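Local atomic coordinates of uncharacterized conserved protein YjbQ/UPF0047 family, ortholog yugU B.subtilis (Clostridium acetobutylicum, PDB entry 1VMH), a protein that is of unknown function but belongs to the UPF0047 (YjbQ) family, crystallising as a trimer with a bound sodium ion. Residues D27-I32 with D74-L79; D47-V52 with Q110-N115; I61-N66 with Q124-T129. All coordinates share one frame; numbering follows the deposited sequence. Where two conformers were deposited one is given.

Contact 1. Residues D27-I32 with D74-L79; sequences DQFIDI and DILVNL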
loop_
_atom_site.group_PDB
_atom_site.type_symbol
_atom_site.label_atom_id
_atom_site.label_comp_id
_atom_site.label_asym_id
_atom_site.label_seq_id
_atom_site.Cartn_x
_atom_site.Cartn_y
_atom_site.Cartn_z
ATOM N N ASP A 27 -2.978 -14.768 -13.774
ATOM C CA ASP A 27 -3.429 -13.768 -12.808
ATOM C C ASP A 27 -4.784 -14.133 -12.222
ATOM O O ASP A 27 -5.642 -14.699 -12.909
ATOM C CB ASP A 27 -3.360 -12.328 -13.340
ATOM C CG ASP A 27 -4.190 -12.084 -14.568
ATOM O OD1 ASP A 27 -4.903 -12.993 -15.048
ATOM O OD2 ASP A 27 -4.131 -10.939 -15.081
ATOM N N GLN A 28 -4.973 -13.806 -10.940
ATOM C CA GLN A 28 -6.149 -14.264 -10.232
ATOM C C GLN A 28 -6.329 -13.503 -8.925
ATOM O O GLN A 28 -5.342 -13.230 -8.245
ATOM C CB GLN A 28 -5.989 -15.757 -9.917
ATOM C CG GLN A 28 -7.237 -16.473 -9.439
ATOM C CD GLN A 28 -7.010 -17.920 -9.138
ATOM O OE1 GLN A 28 -5.948 -18.442 -9.398
ATOM N NE2 GLN A 28 -8.021 -18.591 -8.591
ATOM N N PHE A 29 -7.563 -13.142 -8.598
ATOM C CA PHE A 29 -7.907 -12.614 -7.279
ATOM C C PHE A 29 -8.560 -13.767 -6.521
ATOM O O PHE A 29 -9.553 -14.354 -6.997
ATOM C CB PHE A 29 -8.902 -11.458 -7.334
ATOM C CG PHE A 29 -8.287 -10.102 -7.470
ATOM C CD1 PHE A 29 -7.173 -9.869 -8.276
ATOM C CD2 PHE A 29 -8.855 -9.021 -6.792
ATOM C CE1 PHE A 29 -6.627 -8.560 -8.371
ATOM C CE2 PHE A 29 -8.350 -7.757 -6.928
ATOM C CZ PHE A 29 -7.253 -7.520 -7.697
ATOM N N ILE A 30 -8.044 -14.091 -5.360
ATOM C CA ILE A 30 -8.603 -15.141 -4.498
ATOM C C ILE A 30 -9.098 -14.482 -3.198
ATOM O O ILE A 30 -8.331 -13.824 -2.478
ATOM C CB ILE A 30 -7.562 -16.241 -4.182
ATOM C CG1 ILE A 30 -7.088 -16.899 -5.495
ATOM C CG2 ILE A 30 -8.183 -17.255 -3.228
ATOM C CD1 ILE A 30 -5.822 -16.318 -6.058
ATOM N N ASP A 31 -10.393 -14.643 -2.896
ATOM C CA ASP A 31 -10.993 -14.024 -1.718
ATOM C C ASP A 31 -10.635 -14.845 -0.485
ATOM O O ASP A 31 -11.118 -15.963 -0.320
ATOM C CB ASP A 31 -12.515 -13.980 -1.874
ATOM C CG ASP A 31 -13.193 -13.213 -0.763
ATOM O OD1 ASP A 31 -12.638 -13.089 0.330
ATOM O OD2 ASP A 31 -14.349 -12.793 -0.969
ATOM N N ILE A 32 -9.763 -14.291 0.347
ATOM C CA ILE A 32 -9.277 -14.949 1.545
ATOM C C ILE A 32 -9.879 -14.390 2.817
ATOM O O ILE A 32 -9.410 -14.675 3.929
ATOM C CB ILE A 32 -7.733 -14.930 1.623
ATOM C CG1 ILE A 32 -7.163 -13.499 1.560
ATOM C CG2 ILE A 32 -7.191 -15.754 0.462
ATOM C CD1 ILE A 32 -5.680 -13.401 1.899
ATOM N N ASP A 74 -12.056 -6.462 -14.339
ATOM C CA ASP A 74 -11.632 -5.138 -14.783
ATOM C C ASP A 74 -10.282 -4.730 -14.212
ATOM O O ASP A 74 -9.463 -4.141 -14.905
ATOM C CB ASP A 74 -12.704 -4.096 -14.440
ATOM C CG ASP A 74 -13.942 -4.208 -15.332
ATOM O OD1 ASP A 74 -13.914 -4.976 -16.340
ATOM O OD2 ASP A 74 -14.940 -3.521 -15.024
ATOM N N ILE A 75 -10.034 -5.047 -12.954
ATOM C CA ILE A 75 -8.757 -4.689 -12.347
ATOM C C ILE A 75 -7.613 -5.470 -12.983
ATOM O O ILE A 75 -6.617 -4.894 -13.399
ATOM C CB ILE A 75 -8.759 -4.933 -10.831
ATOM C CG1 ILE A 75 -9.781 -4.018 -10.132
ATOM C CG2 ILE A 75 -7.377 -4.657 -10.217
ATOM C CD1 ILE A 75 -10.040 -4.337 -8.661
ATOM N N LEU A 76 -7.766 -6.783 -13.071
ATOM C CA LEU A 76 -6.723 -7.616 -13.658
ATOM C C LEU A 76 -6.446 -7.228 -15.102
ATOM O O LEU A 76 -5.300 -7.068 -15.503
ATOM C CB LEU A 76 -7.102 -9.106 -13.563
ATOM C CG LEU A 76 -7.053 -9.678 -12.157
ATOM C CD1 LEU A 76 -7.593 -11.100 -12.090
ATOM C CD2 LEU A 76 -5.645 -9.645 -11.636
ATOM N N VAL A 77 -7.498 -7.076 -15.874
ATOM C CA VAL A 77 -7.361 -6.777 -17.276
ATOM C C VAL A 77 -6.691 -5.437 -17.485
ATOM O O VAL A 77 -5.836 -5.280 -18.344
ATOM C CB VAL A 77 -8.752 -6.809 -17.993
ATOM C CG1 VAL A 77 -8.733 -6.085 -19.364
ATOM C CG2 VAL A 77 -9.247 -8.240 -18.164
ATOM N N ASN A 78 -7.059 -4.450 -16.680
ATOM C CA ASN A 78 -6.517 -3.113 -16.875
ATOM C C ASN A 78 -5.109 -2.950 -16.294
ATOM O O ASN A 78 -4.292 -2.227 -16.867
ATOM C CB ASN A 78 -7.516 -2.042 -16.451
ATOM C CG ASN A 78 -8.633 -1.891 -17.472
ATOM O OD1 ASN A 78 -8.462 -1.208 -18.506
ATOM N ND2 ASN A 78 -9.737 -2.593 -17.248
ATOM N N LEU A 79 -4.803 -3.632 -15.192
ATOM C CA LEU A 79 -3.396 -3.704 -14.759
ATOM C C LEU A 79 -2.508 -4.355 -15.829
ATOM O O LEU A 79 -1.391 -3.895 -16.092
ATOM C CB LEU A 79 -3.270 -4.470 -13.449
ATOM C CG LEU A 79 -3.813 -3.793 -12.191
ATOM C CD1 LEU A 79 -3.666 -4.695 -10.996
ATOM C CD2 LEU A 79 -3.160 -2.414 -11.934
HETATM O O HOH W 1 -3.233 -8.452 -14.218
#

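Contact 2. Residues D47-V52 with Q110-N115; sequences DGMAVV and QIIIEN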
loop_
_atom_site.group_PDB
_atom_site.type_symbol
_atom_site.label_atom_id
_atom_site.label_comp_id
_atom_site.label_asym_id
_atom_site.label_seq_id
_atom_site.Cartn_x
_atom_site.Cartn_y
_atom_site.Cartn_z
ATOM N N ASP A 47 -10.698 -7.067 20.027
ATOM C CA ASP A 47 -10.365 -5.744 19.529
ATOM C C ASP A 47 -8.867 -5.734 19.283
ATOM O O ASP A 47 -8.079 -6.087 20.167
ATOM C CB ASP A 47 -10.808 -4.626 20.469
ATOM C CG ASP A 47 -12.310 -4.644 20.716
ATOM O OD1 ASP A 47 -12.733 -5.340 21.659
ATOM O OD2 ASP A 47 -13.083 -3.994 19.968
ATOM N N GLY A 48 -8.487 -5.397 18.060
ATOM C CA GLY A 48 -7.095 -5.467 17.635
ATOM C C GLY A 48 -6.975 -5.250 16.135
ATOM O O GLY A 48 -7.813 -4.584 15.543
ATOM N N MET A 49 -5.973 -5.875 15.534
ATOM C CA MET A 49 -5.699 -5.773 14.124
ATOM C C MET A 49 -5.392 -7.142 13.544
ATOM O O MET A 49 -4.747 -7.974 14.182
ATOM C CB MET A 49 -4.446 -4.886 13.922
ATOM C CG MET A 49 -4.608 -3.427 14.247
ATOM S SD MET A 49 -5.885 -2.556 13.317
ATOM C CE MET A 49 -5.367 -2.870 11.662
ATOM N N ALA A 50 -5.833 -7.353 12.312
ATOM C CA ALA A 50 -5.415 -8.525 11.536
ATOM C C ALA A 50 -4.471 -8.049 10.461
ATOM O O ALA A 50 -4.806 -7.132 9.697
ATOM C CB ALA A 50 -6.618 -9.146 10.889
ATOM N N VAL A 51 -3.289 -8.658 10.391
ATOM C CA VAL A 51 -2.302 -8.337 9.367
ATOM C C VAL A 51 -2.177 -9.522 8.443
ATOM O O VAL A 51 -2.061 -10.655 8.942
ATOM C CB VAL A 51 -0.918 -8.030 10.023
ATOM C CG1 VAL A 51 0.118 -7.752 8.940
ATOM C CG2 VAL A 51 -1.025 -6.840 10.969
ATOM N N VAL A 52 -2.291 -9.287 7.126
ATOM C CA VAL A 52 -2.293 -10.297 6.119
ATOM C C VAL A 52 -1.104 -10.034 5.198
ATOM O O VAL A 52 -1.061 -8.983 4.591
ATOM C CB VAL A 52 -3.597 -10.248 5.290
ATOM C CG1 VAL A 52 -3.645 -11.342 4.257
ATOM C CG2 VAL A 52 -4.815 -10.340 6.215
ATOM N N GLN A 110 -3.980 -4.647 6.282
ATOM C CA GLN A 110 -4.419 -4.814 7.665
ATOM C C GLN A 110 -5.848 -4.345 7.829
ATOM O O GLN A 110 -6.326 -3.460 7.100
ATOM C CB GLN A 110 -3.445 -4.239 8.679
ATOM C CG GLN A 110 -3.250 -2.787 8.647
ATOM C CD GLN A 110 -2.287 -2.334 9.758
ATOM O OE1 GLN A 110 -2.012 -3.059 10.772
ATOM N NE2 GLN A 110 -1.737 -1.174 9.550
ATOM N N ILE A 111 -6.552 -5.015 8.748
ATOM C CA ILE A 111 -7.968 -4.803 8.959
ATOM C C ILE A 111 -8.191 -4.695 10.471
ATOM O O ILE A 111 -7.641 -5.461 11.263
ATOM C CB ILE A 111 -8.785 -5.973 8.367
ATOM C CG1 ILE A 111 -8.399 -6.231 6.900
ATOM C CG2 ILE A 111 -10.296 -5.719 8.504
ATOM C CD1 ILE A 111 -7.289 -7.244 6.715
ATOM N N ILE A 112 -9.030 -3.758 10.866
ATOM C CA ILE A 112 -9.379 -3.575 12.249
ATOM C C ILE A 112 -10.277 -4.715 12.676
ATOM O O ILE A 112 -11.171 -5.160 11.910
ATOM C CB ILE A 112 -10.096 -2.254 12.436
ATOM C CG1 ILE A 112 -9.133 -1.089 12.146
ATOM C CG2 ILE A 112 -10.641 -2.110 13.866
ATOM C CD1 ILE A 112 -9.850 0.264 11.774
ATOM N N ILE A 113 -10.044 -5.198 13.889
ATOM C CA ILE A 113 -10.917 -6.148 14.545
ATOM C C ILE A 113 -11.664 -5.395 15.640
ATOM O O ILE A 113 -11.030 -4.755 16.494
ATOM C CB ILE A 113 -10.129 -7.320 15.160
ATOM C CG1 ILE A 113 -9.340 -8.072 14.085
ATOM C CG2 ILE A 113 -11.061 -8.269 15.885
ATOM C CD1 ILE A 113 -8.239 -8.952 14.671
ATOM N N GLU A 114 -12.984 -5.431 15.575
ATOM C CA GLU A 114 -13.836 -4.738 16.549
ATOM C C GLU A 114 -14.970 -5.674 16.923
ATOM O O GLU A 114 -15.622 -6.226 16.027
ATOM C CB GLU A 114 -14.399 -3.473 15.904
ATOM C CG GLU A 114 -15.236 -2.607 16.846
ATOM C CD GLU A 114 -15.826 -1.427 16.107
ATOM O OE1 GLU A 114 -16.653 -1.624 15.182
ATOM O OE2 GLU A 114 -15.444 -0.288 16.433
ATOM N N ASN A 115 -15.217 -5.854 18.215
ATOM C CA ASN A 115 -16.241 -6.784 18.652
ATOM C C ASN A 115 -16.063 -8.184 18.099
ATOM O O ASN A 115 -17.039 -8.871 17.783
ATOM C CB ASN A 115 -17.636 -6.255 18.333
ATOM C CG ASN A 115 -17.924 -4.958 19.035
ATOM O OD1 ASN A 115 -17.628 -4.812 20.224
ATOM N ND2 ASN A 115 -18.470 -3.998 18.310
#

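Contact 3. Residues I61-N66 with Q124-T129; sequences ITINEN and QGIYFT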
loop_
_atom_site.group_PDB
_atom_site.type_symbol
_atom_site.label_atom_id
_atom_site.label_comp_id
_atom_site.label_asym_id
_atom_site.label_seq_id
_atom_site.Cartn_x
_atom_site.Cartn_y
_atom_site.Cartn_z
ATOM N N ILE A 61 -1.442 -8.485 -1.782
ATOM C CA ILE A 61 -2.710 -8.481 -1.038
ATOM C C ILE A 61 -3.415 -7.167 -1.319
ATOM O O ILE A 61 -2.783 -6.114 -1.309
ATOM C CB ILE A 61 -2.501 -8.593 0.490
ATOM C CG1 ILE A 61 -1.582 -9.779 0.851
ATOM C CG2 ILE A 61 -3.833 -8.660 1.217
ATOM C CD1 ILE A 61 -2.099 -11.172 0.626
ATOM N N THR A 62 -4.706 -7.199 -1.592
ATOM C CA THR A 62 -5.479 -5.974 -1.680
ATOM C C THR A 62 -6.839 -6.154 -1.044
ATOM O O THR A 62 -7.207 -7.263 -0.693
ATOM C CB THR A 62 -5.672 -5.495 -3.140
ATOM O OG1 THR A 62 -6.066 -4.099 -3.125
ATOM C CG2 THR A 62 -6.675 -6.328 -3.879
ATOM N N ILE A 63 -7.578 -5.075 -0.864
ATOM C CA ILE A 63 -8.967 -5.143 -0.303
ATOM C C ILE A 63 -9.838 -4.450 -1.315
ATOM O O ILE A 63 -9.531 -3.315 -1.691
ATOM C CB ILE A 63 -9.021 -4.489 1.084
ATOM C CG1 ILE A 63 -8.124 -5.275 2.066
ATOM C CG2 ILE A 63 -10.435 -4.388 1.612
ATOM C CD1 ILE A 63 -8.070 -4.801 3.513
ATOM N N ASN A 64 -10.906 -5.089 -1.765
ATOM C CA ASN A 64 -11.713 -4.467 -2.796
ATOM C C ASN A 64 -13.062 -5.171 -2.851
ATOM O O ASN A 64 -13.385 -5.991 -1.993
ATOM C CB ASN A 64 -10.973 -4.397 -4.148
ATOM C CG ASN A 64 -11.318 -3.144 -4.946
ATOM O OD1 ASN A 64 -12.486 -2.927 -5.267
ATOM N ND2 ASN A 64 -10.311 -2.304 -5.241
ATOM N N GLU A 65 -13.865 -4.814 -3.850
ATOM C CA GLU A 65 -15.203 -5.378 -4.069
ATOM C C GLU A 65 -15.168 -6.897 -4.107
ATOM O O GLU A 65 -14.391 -7.473 -4.881
ATOM C CB GLU A 65 -15.720 -4.861 -5.408
ATOM C CG GLU A 65 -16.922 -5.590 -5.991
ATOM C CD GLU A 65 -18.187 -5.305 -5.236
ATOM O OE1 GLU A 65 -18.429 -4.131 -4.885
ATOM O OE2 GLU A 65 -18.938 -6.255 -4.964
ATOM N N ASN A 66 -16.064 -7.526 -3.341
ATOM C CA ASN A 66 -16.057 -8.976 -3.229
ATOM C C ASN A 66 -17.317 -9.668 -3.676
ATOM O O ASN A 66 -17.472 -10.864 -3.408
ATOM C CB ASN A 66 -15.759 -9.363 -1.752
ATOM C CG ASN A 66 -16.895 -9.001 -0.827
ATOM O OD1 ASN A 66 -17.868 -8.390 -1.260
ATOM N ND2 ASN A 66 -16.823 -9.443 0.454
ATOM N N GLN A 124 -16.794 -5.412 0.938
ATOM C CA GLN A 124 -15.393 -5.224 0.975
ATOM C C GLN A 124 -14.742 -6.509 1.481
ATOM O O GLN A 124 -14.966 -6.952 2.575
ATOM C CB GLN A 124 -15.070 -4.029 1.867
ATOM C CG GLN A 124 -13.647 -3.637 1.812
ATOM C CD GLN A 124 -13.326 -2.451 2.698
ATOM O OE1 GLN A 124 -13.731 -2.385 3.878
ATOM N NE2 GLN A 124 -12.502 -1.547 2.173
ATOM N N GLY A 125 -13.883 -7.105 0.653
ATOM C CA GLY A 125 -13.177 -8.363 0.964
ATOM C C GLY A 125 -11.696 -8.259 0.782
ATOM O O GLY A 125 -11.211 -7.337 0.154
ATOM N N ILE A 126 -10.999 -9.230 1.365
ATOM C CA ILE A 126 -9.540 -9.294 1.388
ATOM C C ILE A 126 -9.118 -10.311 0.356
ATOM O O ILE A 126 -9.636 -11.445 0.360
ATOM C CB ILE A 126 -9.015 -9.725 2.743
ATOM C CG1 ILE A 126 -9.518 -8.825 3.878
ATOM C CG2 ILE A 126 -7.486 -9.731 2.694
ATOM C CD1 ILE A 126 -9.508 -9.510 5.241
ATOM N N TYR A 127 -8.235 -9.920 -0.572
ATOM C CA TYR A 127 -7.803 -10.739 -1.681
ATOM C C TYR A 127 -6.321 -10.978 -1.732
ATOM O O TYR A 127 -5.524 -10.069 -1.547
ATOM C CB TYR A 127 -8.160 -10.047 -2.977
ATOM C CG TYR A 127 -9.590 -10.113 -3.367
ATOM C CD1 TYR A 127 -10.095 -11.263 -3.942
ATOM C CD2 TYR A 127 -10.424 -9.035 -3.219
ATOM C CE1 TYR A 127 -11.407 -11.342 -4.347
ATOM C CE2 TYR A 127 -11.727 -9.095 -3.651
ATOM C CZ TYR A 127 -12.204 -10.258 -4.204
ATOM O OH TYR A 127 -13.524 -10.339 -4.658
ATOM N N PHE A 128 -5.945 -12.228 -1.959
ATOM C CA PHE A 128 -4.622 -12.567 -2.478
ATOM C C PHE A 128 -4.633 -12.316 -3.994
ATOM O O PHE A 128 -5.514 -12.838 -4.695
ATOM C CB PHE A 128 -4.368 -14.046 -2.222
ATOM C CG PHE A 128 -3.003 -14.519 -2.578
ATOM C CD1 PHE A 128 -2.694 -14.885 -3.847
ATOM C CD2 PHE A 128 -2.005 -14.613 -1.616
ATOM C CE1 PHE A 128 -1.408 -15.331 -4.179
ATOM C CE2 PHE A 128 -0.754 -15.084 -1.947
ATOM C CZ PHE A 128 -0.455 -15.416 -3.210
ATOM N N THR A 129 -3.703 -11.489 -4.504
ATOM C CA THR A 129 -3.645 -11.117 -5.907
ATOM C C THR A 129 -2.455 -11.851 -6.561
ATOM O O THR A 129 -1.286 -11.453 -6.413
ATOM C CB THR A 129 -3.541 -9.576 -6.135
ATOM O OG1 THR A 129 -2.327 -9.080 -5.555
ATOM C CG2 THR A 129 -4.666 -8.873 -5.350
HETATM O O HOH W 2 -11.362 -1.388 -0.518
#

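Contact 1. Residues D27-I32 with D74-L79
Leu76 of helix 69-82 reaches over to Asp27, Gln28 and Phe29, where strand 28-31 begins. Its CB lies 3.8 Å from Asp27 OD2. CG, anti to the carbonyl carbon (chi1 -71°), comes 3.9 Å from Phe29 CD1; the side chains of Leu76 and Phe29 slide past each other in opposite directions. There the leucine forks. CD1 goes to the backbone of the strand, 3.9 Å from Gln28 N, while CD2 meets the ring obliquely, 3.6 Å from Phe29 CE1. The preceding residue, Ile75, takes the far end of that ring, crossing Phe29 at about a right angle and setting CG2 3.8 Å from Phe29 CZ. Phe29 also touches Thr129 and Tyr127 of the adjacent strand 124-130 and Thr62 of strand 59-65 beyond it.

No direct hydrogen bond joins the two segments. A water bridges them instead, donating to Asp27 OD2 and to Leu76 O at 2.8 Å each, and so ties the carboxylate to the helix backbone. Asp74 and Asn78 of the same helix bond to residues of the second subunit, and Ile75 packs on Ile100 of that subunit. The chemistry is therefore that of an apolar helix-on-strand contact, in which Leu76 and Ile75 grip one aromatic ring and a single water stitches the polar margin.

Contact 2. Residues D47-V52 with Q110-N115
Gly48 to Val51 pair with Gln110 to Ile113 as neighbouring antiparallel strands inside the five-stranded antiparallel sheet of this YjbQ-like fold. Gly48 faces Ile113 and Ala50 faces Ile111 as hydrogen-bonded pairs. Ala50 N reaches Ile111 O at 2.8 Å, nearly straight (N-H...O 176°), and the return bond from Ile111 N to Ala50 O is 2.9 Å. At the next pair, Ile113 N approaches Gly48 O at 2.8 Å from above the carbonyl plane.

The non-hydrogen-bonded pairs, Met49 with Ile112 and Val51 with Gln110, put their side chains on the other face. Met49 is bent at chi2 and chi3 (-59° and -56°). Its SD comes to lie 3.8 Å from Ile112 CG1, and its CE reaches Gln110 and lies 3.5 Å from Ile111 O.

Further out, the two faces have different neighbours. Ala50, Val52 and Ile113 meet Val36 and Val40 of helix 33-43, while Ile111 meets Ile63 of strand 59-65. The Met49 and Gln110 face looks to the other chains: Met49 packs on Ile144 of the second subunit, and Val51 on Met49 of the third. Gln110 NE2 bonds to Gln110 OE1 of the second subunit, and its own OE1 receives Gln110 NE2 of the third, consistent with a cyclic run of three Gln110 amides. In the same chain, the methyl of Met49 brushes that amide, with CE 3.5 Å from Gln110 OE1.

Contact 3. Residues I61-N66 with Q124-T129
Strands 59-65 and 124-130 form one antiparallel ladder of the three-stranded sheet that strand 28-31 completes. Thr62 with Tyr127 is one hydrogen-bonded pair of it: Thr62 N gives to Tyr127 O, and Tyr127 N returns to Thr62 O at 2.9 Å. Two residues on, Asn64 and Gly125 repeat the exchange, the Gly125 N to Asn64 O bond being the straighter of the two (175°). Between them, Ile63 with Ile126 is the central, non-hydrogen-bonded pair, although Ile63 CA still makes a CA-H...O contact of 3.2 Å to Gly125 O.

One face carries the isoleucines. Ile61 CG2 meets Ile126 CG2, and Ile61 CD1 comes obliquely to the Phe128 ring, 4.1 Å from Phe128 CD2. Ile63 and Ile126 also pack on Ile111 of strand 108-114, which makes this face the side turned to the other sheet. Near its end, Gln124 CG stands anti to the backbone N (chi1 -172°), and Ile63 CG2 presses in at 3.3 Å from Gln124 CG, a tight fit. A water links the same two residues, donating to Ile63 O and accepting from Gln124 NE2. That NE2 also bonds to Cys54 O of the second subunit, while Gln124 OE1 takes Gly121 N.

The opposite face carries Thr62, Asn64 and Tyr127; Thr62 OG1 and Asn64 ND2 both bond to Ser103 OG of the second subunit. Asn64 OD1 is engaged nearer home, accepting Glu65 N at 2.7 Å in the carbonyl plane, on a lone pair. Across the ladder, the side chains of Thr62 and Thr129 cross at about a right angle, with Thr62 CG2 3.6 Å from Thr129 CG2. Tyr127 puts the edge of its ring against the carbonyls of Asn64 and Glu65, with its OH 3.0 Å from Glu65 O.

Overall arrangement
Contact 3 sits nearest the centre of the folded chain and joins the other two. Its centre is about 9 Å from that of contact 1, whose strand 28-31 adjoins strand 124-130: Ile30 N lies 2.9 Å from Phe128 O, a probable hydrogen bond. Contact 2 is about 15 Å away from it between centres and belongs to the other sheet, from which Ile111 CD1 packs 3.5 Å from Ile126 CD1 of contact 3. Contacts 1 and 2, with centres about 24 Å apart, still meet where Ile32 CD1 comes 3.7 Å from Val52 CG1. The sodium ion is about 8 Å from the side chain of Thr62, about 11 Å from that of Ile75 and about 13 Å from that of Gln110. All three contacts also touch the second subunit.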